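Local coordinates for protein alpha-fucosidase (Bifidobacterium bifidum, PDB 2EAB) that acts as a 1,2-alpha-L-fucosidase, probably cleaving terminal alpha-1,2-linked fucose, this chain being the catalytic part of a longer, calcium-binding bacterial protein, at residues 333-338 with 813-818; 374-379 with 771-776; 799-804 with 823-828. All blocks are in the same frame, centred on the assembly; numbering follows the deposited sequence.

Contact 1 (333-338 with 813-818); sequences RVKIDL and SVSGLV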
loop_
_atom_site.group_PDB
_atom_site.type_symbol
_atom_site.label_atom_id
_atom_site.label_comp_id
_atom_site.label_asym_id
_atom_site.label_seq_id
_atom_site.Cartn_x
_atom_site.Cartn_y
_atom_site.Cartn_z
ATOM N N ARG A 333 19.013 0.684 1.701
ATOM C CA ARG A 333 19.133 -0.470 0.799
ATOM C C ARG A 333 19.073 -0.071 -0.672
ATOM O O ARG A 333 19.669 -0.737 -1.519
ATOM C CB ARG A 333 18.039 -1.495 1.080
ATOM C CG ARG A 333 18.183 -2.213 2.399
ATOM C CD ARG A 333 16.959 -3.050 2.656
ATOM N NE ARG A 333 17.021 -3.746 3.935
ATOM C CZ ARG A 333 16.052 -4.525 4.405
ATOM N NH1 ARG A 333 14.942 -4.716 3.704
ATOM N NH2 ARG A 333 16.192 -5.121 5.581
ATOM N N VAL A 334 18.344 1.003 -0.964
ATOM C CA VAL A 334 18.159 1.473 -2.324
ATOM C C VAL A 334 18.797 2.845 -2.478
ATOM O O VAL A 334 18.599 3.731 -1.647
ATOM C CB VAL A 334 16.650 1.535 -2.709
ATOM C CG1 VAL A 334 16.452 2.199 -4.070
ATOM C CG2 VAL A 334 16.043 0.141 -2.713
ATOM N N LYS A 335 19.569 3.007 -3.547
ATOM C CA LYS A 335 20.106 4.309 -3.921
ATOM C C LYS A 335 19.754 4.574 -5.371
ATOM O O LYS A 335 19.732 3.652 -6.189
ATOM C CB LYS A 335 21.623 4.350 -3.725
ATOM C CG LYS A 335 22.074 4.156 -2.282
ATOM C CD LYS A 335 21.702 5.366 -1.432
ATOM C CE LYS A 335 21.778 5.064 0.050
ATOM N NZ LYS A 335 21.535 6.300 0.849
ATOM N N ILE A 336 19.469 5.829 -5.689
ATOM C CA ILE A 336 19.109 6.202 -7.047
ATOM C C ILE A 336 19.726 7.554 -7.393
ATOM O O ILE A 336 19.594 8.523 -6.636
ATOM C CB ILE A 336 17.564 6.172 -7.279
ATOM C CG1 ILE A 336 17.232 6.443 -8.752
ATOM C CG2 ILE A 336 16.826 7.129 -6.322
ATOM C CD1 ILE A 336 15.799 6.123 -9.139
ATOM N N ASP A 337 20.430 7.592 -8.521
ATOM C CA ASP A 337 21.081 8.813 -8.987
ATOM C C ASP A 337 20.652 9.119 -10.410
ATOM O O ASP A 337 21.058 8.439 -11.359
ATOM C CB ASP A 337 22.611 8.698 -8.900
ATOM C CG ASP A 337 23.322 10.041 -9.078
ATOM O OD1 ASP A 337 22.668 11.059 -9.401
ATOM O OD2 ASP A 337 24.556 10.074 -8.889
ATOM N N LEU A 338 19.823 10.145 -10.544
ATOM C CA LEU A 338 19.372 10.612 -11.845
ATOM C C LEU A 338 19.944 11.987 -12.180
ATOM O O LEU A 338 19.525 12.615 -13.152
ATOM C CB LEU A 338 17.841 10.652 -11.900
ATOM C CG LEU A 338 17.085 9.343 -11.669
ATOM C CD1 LEU A 338 15.591 9.595 -11.786
ATOM C CD2 LEU A 338 17.534 8.254 -12.643
ATOM N N SER A 813 21.981 5.818 -12.421
ATOM C CA SER A 813 22.226 4.539 -11.789
ATOM C C SER A 813 21.207 4.308 -10.692
ATOM O O SER A 813 20.633 5.253 -10.139
ATOM C CB SER A 813 23.653 4.452 -11.234
ATOM O OG SER A 813 23.851 5.384 -10.197
ATOM N N VAL A 814 20.976 3.034 -10.404
ATOM C CA VAL A 814 20.145 2.611 -9.291
ATOM C C VAL A 814 20.790 1.364 -8.696
ATOM O O VAL A 814 21.417 0.579 -9.417
ATOM C CB VAL A 814 18.674 2.359 -9.739
ATOM C CG1 VAL A 814 18.571 1.173 -10.702
ATOM C CG2 VAL A 814 17.745 2.172 -8.535
ATOM N N SER A 815 20.666 1.202 -7.385
ATOM C CA SER A 815 21.176 0.017 -6.723
ATOM C C SER A 815 20.186 -0.437 -5.671
ATOM O O SER A 815 19.491 0.383 -5.062
ATOM C CB SER A 815 22.551 0.282 -6.099
ATOM O OG SER A 815 22.488 1.291 -5.110
ATOM N N GLY A 816 20.112 -1.749 -5.478
ATOM C CA GLY A 816 19.342 -2.304 -4.379
ATOM C C GLY A 816 17.902 -2.678 -4.666
ATOM O O GLY A 816 17.177 -3.031 -3.739
ATOM N N LEU A 817 17.470 -2.596 -5.922
ATOM C CA LEU A 817 16.136 -3.092 -6.271
ATOM C C LEU A 817 16.120 -4.610 -6.176
ATOM O O LEU A 817 17.181 -5.240 -6.175
ATOM C CB LEU A 817 15.725 -2.639 -7.671
ATOM C CG LEU A 817 15.708 -1.128 -7.912
ATOM C CD1 LEU A 817 15.170 -0.827 -9.299
ATOM C CD2 LEU A 817 14.892 -0.381 -6.850
ATOM N N VAL A 818 14.932 -5.203 -6.085
ATOM C CA VAL A 818 14.825 -6.649 -5.974
ATOM C C VAL A 818 13.948 -7.181 -7.095
ATOM O O VAL A 818 12.882 -6.613 -7.396
ATOM C CB VAL A 818 14.286 -7.095 -4.586
ATOM C CG1 VAL A 818 14.380 -8.606 -4.435
ATOM C CG2 VAL A 818 15.063 -6.425 -3.467
HETATM O O HOH W 1 21.992 0.164 -2.757
HETATM O O HOH W 2 25.259 7.531 -11.013
#
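S813 faces D337 as an antiparallel hydrogen-bonded pair: S813 O accepts D337 N at 2.9 Å with an almost straight N-H...O angle of 177°, and S813 N returns the bond to D337 O. A water 2.7 Å from S813 OG reaches D337 OD2 weakly, while D337 OD1 is engaged by the backbone N of G339. V814 opposes I336 as a non-hydrogen-bonded pair. Its CG2, anti to the backbone N, lies 4.2 Å from I336 CB, and both side chains pack on L780 of helix 767-780. This is how 335-337, a strand from the catalytic-domain part of the chain, adds itself as an outermost strand to the beta-sheet of the C-terminal domain. S815 exchanges two backbone bonds with K335, and a water links S815 OG to R333 O; K335 NZ forms a salt bridge with D332. At G816, with phi at 93°, CA-H points at R333 O from 3.3 Å, and any CB would collide with that oxygen. G816 and L817 together face V825, forming a G1 beta bulge. Beyond it, L817 CD2 meets V334 CG1 at 4.1 Å, the two side chains crossing obliquely.

Contact 2 (374-379 with 771-776); sequences LVYKYG and GNTSGV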
loop_
_atom_site.group_PDB
_atom_site.type_symbol
_atom_site.label_atom_id
_atom_site.label_comp_id
_atom_site.label_asym_id
_atom_site.label_seq_id
_atom_site.Cartn_x
_atom_site.Cartn_y
_atom_site.Cartn_z
ATOM N N LEU A 374 13.011 12.509 -4.828
ATOM C CA LEU A 374 12.482 12.699 -3.480
ATOM C C LEU A 374 11.137 12.013 -3.297
ATOM O O LEU A 374 10.927 11.333 -2.296
ATOM C CB LEU A 374 12.355 14.179 -3.123
ATOM C CG LEU A 374 13.601 14.930 -2.654
ATOM C CD1 LEU A 374 13.259 16.397 -2.422
ATOM C CD2 LEU A 374 14.212 14.309 -1.397
ATOM N N VAL A 375 10.237 12.196 -4.256
ATOM C CA VAL A 375 8.929 11.535 -4.187
ATOM C C VAL A 375 9.107 10.012 -4.190
ATOM O O VAL A 375 8.471 9.308 -3.402
ATOM C CB VAL A 375 7.980 12.010 -5.308
ATOM C CG1 VAL A 375 6.700 11.174 -5.330
ATOM C CG2 VAL A 375 7.656 13.493 -5.123
ATOM N N TYR A 376 9.993 9.514 -5.054
ATOM C CA TYR A 376 10.321 8.093 -5.083
ATOM C C TYR A 376 10.753 7.593 -3.700
ATOM O O TYR A 376 10.227 6.602 -3.177
ATOM C CB TYR A 376 11.430 7.804 -6.113
ATOM C CG TYR A 376 11.913 6.381 -5.995
ATOM C CD1 TYR A 376 11.193 5.341 -6.574
ATOM C CD2 TYR A 376 13.040 6.063 -5.239
ATOM C CE1 TYR A 376 11.607 4.024 -6.440
ATOM C CE2 TYR A 376 13.456 4.747 -5.089
ATOM C CZ TYR A 376 12.734 3.735 -5.686
ATOM O OH TYR A 376 13.148 2.439 -5.529
ATOM N N LYS A 377 11.727 8.290 -3.120
ATOM C CA LYS A 377 12.312 7.904 -1.843
ATOM C C LYS A 377 11.297 8.002 -0.708
ATOM O O LYS A 377 11.334 7.217 0.238
ATOM C CB LYS A 377 13.519 8.785 -1.537
ATOM C CG LYS A 377 14.721 8.479 -2.412
ATOM C CD LYS A 377 15.763 9.577 -2.317
ATOM C CE LYS A 377 17.003 9.183 -3.092
ATOM N NZ LYS A 377 18.081 10.201 -2.976
ATOM N N TYR A 378 10.394 8.974 -0.816
ATOM C CA TYR A 378 9.362 9.199 0.195
ATOM C C TYR A 378 8.436 7.997 0.315
ATOM O O TYR A 378 7.999 7.669 1.415
ATOM C CB TYR A 378 8.539 10.427 -0.169
ATOM C CG TYR A 378 7.826 11.171 0.951
ATOM C CD1 TYR A 378 8.373 11.298 2.233
ATOM C CD2 TYR A 378 6.630 11.820 0.681
ATOM C CE1 TYR A 378 7.705 12.043 3.224
ATOM C CE2 TYR A 378 5.968 12.560 1.647
ATOM C CZ TYR A 378 6.510 12.673 2.908
ATOM O OH TYR A 378 5.855 13.433 3.849
ATOM N N GLY A 379 8.132 7.344 -0.806
ATOM C CA GLY A 379 7.288 6.156 -0.784
ATOM C C GLY A 379 7.925 5.041 0.018
ATOM O O GLY A 379 7.235 4.285 0.699
ATOM N N GLY A 771 2.311 4.033 -4.996
ATOM C CA GLY A 771 2.189 3.762 -6.427
ATOM C C GLY A 771 3.295 4.408 -7.238
ATOM O O GLY A 771 3.788 3.826 -8.205
ATOM N N ASN A 772 3.698 5.610 -6.839
ATOM C CA ASN A 772 4.805 6.301 -7.493
ATOM C C ASN A 772 6.105 5.498 -7.378
ATOM O O ASN A 772 6.775 5.227 -8.380
ATOM C CB ASN A 772 4.970 7.713 -6.916
ATOM C CG ASN A 772 6.132 8.451 -7.527
ATOM O OD1 ASN A 772 7.286 8.181 -7.195
ATOM N ND2 ASN A 772 5.838 9.382 -8.428
ATOM N N THR A 773 6.446 5.099 -6.158
ATOM C CA THR A 773 7.660 4.319 -5.910
ATOM C C THR A 773 7.641 3.040 -6.739
ATOM O O THR A 773 8.633 2.692 -7.384
ATOM C CB THR A 773 7.800 4.004 -4.414
ATOM O OG1 THR A 773 7.842 5.240 -3.694
ATOM C CG2 THR A 773 9.067 3.208 -4.119
ATOM N N SER A 774 6.501 2.354 -6.754
ATOM C CA SER A 774 6.375 1.136 -7.539
ATOM C C SER A 774 6.563 1.416 -9.024
ATOM O O SER A 774 7.247 0.662 -9.718
ATOM C CB SER A 774 5.020 0.474 -7.309
ATOM O OG SER A 774 4.888 -0.680 -8.117
ATOM N N GLY A 775 5.959 2.498 -9.509
ATOM C CA GLY A 775 6.016 2.834 -10.929
ATOM C C GLY A 775 7.428 3.115 -11.409
ATOM O O GLY A 775 7.838 2.667 -12.480
ATOM N N VAL A 776 8.185 3.856 -10.608
ATOM C CA VAL A 776 9.592 4.095 -10.911
ATOM C C VAL A 776 10.364 2.770 -10.930
ATOM O O VAL A 776 11.150 2.518 -11.851
ATOM C CB VAL A 776 10.225 5.106 -9.937
ATOM C CG1 VAL A 776 11.722 5.228 -10.177
ATOM C CG2 VAL A 776 9.557 6.471 -10.087
#
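Y376 and T773 mark the crossing of helices 365-386 and 767-780 inside the catalytic domain, where every touching residue is buried. The local axes approach to 7.9 Å at a signed angle of -112°, and the CA atoms of Y376 and T773 are 4.7 Å apart, so the backbones come close. One polar bond ties the helices: T773 OG1 donates to Y376 O at 2.8 Å, in the carbonyl plane and on a lone pair, with a C=O...donor angle of 132°. The same hydroxyl oxygen lies 3.1 Å from G379 CA, exactly where a CB on that residue would collide with it, so the glycine lets T773 in. T773 OG1 also has a weak bond to N769 O in its own helix.

The Y376 ring crosses the T773 side chain at about a right angle, with Y376 CE1 3.5 Å from T773 CG2. Y376 CG is anti to the backbone N (chi1 171°), and from there the CD1-CE1 side of the ring lies against T773 and V776. T773 O sits at the ring edge, near its plane, and V776 CB lies 3.5 Å from Y376 CD1. Y376 OH is hydrogen-bonded to D777 OD1, which anchors the far end of the ring. On the other flank V375 CG1 rests against the N772 amide, 3.5 Å from N772 CG, and the amide is held in place by ND2 bonding Q748 of helix 738-751.

Further along helix 365-386 lies the calcium ligand S386. The two helices belong to the catalytic domain of a family 95 glycoside hydrolase, whose fold is an (alpha/alpha)6 barrel, and G379 lets them approach closely at this crossing.

Contact 3 (799-804 with 823-828); sequences TNILPA and FTVGTT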
loop_
_atom_site.group_PDB
_atom_site.type_symbol
_atom_site.label_atom_id
_atom_site.label_comp_id
_atom_site.label_asym_id
_atom_site.label_seq_id
_atom_site.Cartn_x
_atom_site.Cartn_y
_atom_site.Cartn_z
ATOM N N THR A 799 14.530 -11.579 -15.251
ATOM C CA THR A 799 14.947 -10.260 -14.806
ATOM C C THR A 799 15.070 -9.350 -16.017
ATOM O O THR A 799 15.879 -9.615 -16.907
ATOM C CB THR A 799 16.306 -10.350 -14.090
ATOM O OG1 THR A 799 16.237 -11.330 -13.051
ATOM C CG2 THR A 799 16.723 -9.008 -13.507
ATOM N N ASN A 800 14.276 -8.280 -16.048
ATOM C CA ASN A 800 14.233 -7.374 -17.187
ATOM C C ASN A 800 14.777 -6.008 -16.798
ATOM O O ASN A 800 14.125 -5.247 -16.074
ATOM C CB ASN A 800 12.803 -7.280 -17.730
ATOM C CG ASN A 800 12.712 -6.514 -19.032
ATOM O OD1 ASN A 800 13.689 -5.909 -19.485
ATOM N ND2 ASN A 800 11.529 -6.530 -19.640
ATOM N N ILE A 801 15.986 -5.724 -17.276
ATOM C CA ILE A 801 16.715 -4.506 -16.962
ATOM C C ILE A 801 16.278 -3.352 -17.865
ATOM O O ILE A 801 16.302 -3.461 -19.095
ATOM C CB ILE A 801 18.243 -4.739 -17.119
ATOM C CG1 ILE A 801 18.726 -5.907 -16.244
ATOM C CG2 ILE A 801 19.038 -3.459 -16.871
ATOM C CD1 ILE A 801 18.524 -5.726 -14.742
ATOM N N LEU A 802 15.893 -2.244 -17.230
ATOM C CA LEU A 802 15.502 -1.004 -17.913
ATOM C C LEU A 802 14.417 -1.214 -18.978
ATOM O O LEU A 802 14.600 -0.858 -20.141
ATOM C CB LEU A 802 16.735 -0.288 -18.486
ATOM C CG LEU A 802 17.782 0.128 -17.449
ATOM C CD1 LEU A 802 19.034 0.651 -18.135
ATOM C CD2 LEU A 802 17.238 1.161 -16.460
ATOM N N PRO A 803 13.279 -1.813 -18.579
ATOM C CA PRO A 803 12.205 -2.133 -19.523
ATOM C C PRO A 803 11.401 -0.933 -20.031
ATOM O O PRO A 803 10.760 -1.031 -21.070
ATOM C CB PRO A 803 11.299 -3.055 -18.708
ATOM C CG PRO A 803 11.502 -2.590 -17.301
ATOM C CD PRO A 803 12.955 -2.258 -17.212
ATOM N N ALA A 804 11.415 0.175 -19.298
ATOM C CA ALA A 804 10.648 1.359 -19.690
ATOM C C ALA A 804 11.376 2.615 -19.231
ATOM O O ALA A 804 10.856 3.428 -18.461
ATOM C CB ALA A 804 9.220 1.295 -19.143
ATOM N N PHE A 823 16.759 -11.733 -6.446
ATOM C CA PHE A 823 18.002 -11.160 -6.936
ATOM C C PHE A 823 18.001 -9.680 -6.597
ATOM O O PHE A 823 17.001 -8.992 -6.825
ATOM C CB PHE A 823 18.111 -11.285 -8.458
ATOM C CG PHE A 823 18.092 -12.694 -8.968
ATOM C CD1 PHE A 823 19.281 -13.375 -9.207
ATOM C CD2 PHE A 823 16.888 -13.329 -9.246
ATOM C CE1 PHE A 823 19.269 -14.683 -9.695
ATOM C CE2 PHE A 823 16.863 -14.636 -9.731
ATOM C CZ PHE A 823 18.061 -15.312 -9.960
ATOM N N THR A 824 19.110 -9.177 -6.069
ATOM C CA THR A 824 19.257 -7.736 -5.879
ATOM C C THR A 824 19.893 -7.165 -7.137
ATOM O O THR A 824 20.842 -7.748 -7.679
ATOM C CB THR A 824 20.080 -7.414 -4.622
ATOM O OG1 THR A 824 19.510 -8.114 -3.513
ATOM C CG2 THR A 824 20.066 -5.912 -4.324
ATOM N N VAL A 825 19.358 -6.045 -7.610
ATOM C CA VAL A 825 19.698 -5.511 -8.917
ATOM C C VAL A 825 20.188 -4.074 -8.816
ATOM O O VAL A 825 19.522 -3.215 -8.224
ATOM C CB VAL A 825 18.480 -5.547 -9.875
ATOM C CG1 VAL A 825 18.841 -4.965 -11.233
ATOM C CG2 VAL A 825 17.939 -6.966 -10.028
ATOM N N GLY A 826 21.355 -3.828 -9.399
ATOM C CA GLY A 826 21.845 -2.478 -9.634
ATOM C C GLY A 826 22.110 -2.334 -11.117
ATOM O O GLY A 826 22.508 -3.300 -11.773
ATOM N N THR A 827 21.859 -1.148 -11.659
ATOM C CA THR A 827 22.160 -0.880 -13.059
ATOM C C THR A 827 22.611 0.559 -13.245
ATOM O O THR A 827 22.114 1.474 -12.580
ATOM C CB THR A 827 20.981 -1.238 -14.018
ATOM O OG1 THR A 827 21.413 -1.155 -15.384
ATOM C CG2 THR A 827 19.787 -0.327 -13.827
ATOM N N THR A 828 23.577 0.730 -14.141
ATOM C CA THR A 828 24.064 2.038 -14.541
ATOM C C THR A 828 23.833 2.156 -16.036
ATOM O O THR A 828 24.016 1.186 -16.775
ATOM C CB THR A 828 25.563 2.191 -14.217
ATOM O OG1 THR A 828 25.758 1.999 -12.811
ATOM C CG2 THR A 828 26.085 3.573 -14.614
#
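I801 and V825 meet methyl to methyl, I801 CD1 to V825 CG1 at 3.6 Å. One step along, I801 CG2 lies 3.6 Å from T827 OG1 as the two side chains slide past each other in opposite directions. L802 reaches T827 tip to tip, L802 CD2 to T827 CG2 at 4.0 Å. At the other end T799 CG2 touches V825 CG2 at 4.2 Å. The strand axes stay 9.5 Å apart and their directions differ by only 18°, the geometry of strands from two facing sheets, a beta sandwich within the C-terminal domain. Strand 799-801 is fixed in its own sheet by backbone bonds to 847-851, and 823-830 lies between 812-819 and 833-841 in the other. There T827 OG1, anti to the backbone N (chi1 -171°), donates to E836 O of the neighbouring strand 833-841. An alanine here would remove OG1 and CG2, and would probably leave E836 O without that bond and a gap beside I801 and L802. The two segments are held by van der Waals packing, mostly of methyl groups, while the T827 hydroxyl, buried against I801 and L802, is satisfied from within its own sheet.

Contact 1 and the 823-828 side of contact 3 lie in one beta-sheet: strands 812-819 and 823-830 are neighbours, with L817 O 2.7 Å from V825 N in a probable hydrogen bond, and the contact centres are about 10 Å apart. Contact 2 is nested in the chain loop that contact 1 closes, their centres about 12 Å apart. Y376 OH packs on L817 CD2 (3.6 Å), and Y376 CD2 lies 4.1 Å from I336 CG2 of the edge strand 335-337. Contacts 2 and 3 do not touch, their nearest atoms being about 7 Å apart. G379 of contact 2 lies about 9 Å from the side chain of S386, a ligand of the bound calcium; the side chain of F823 in contact 3 is about 10 Å from that of E520, a further calcium ligand whose ion is absent here.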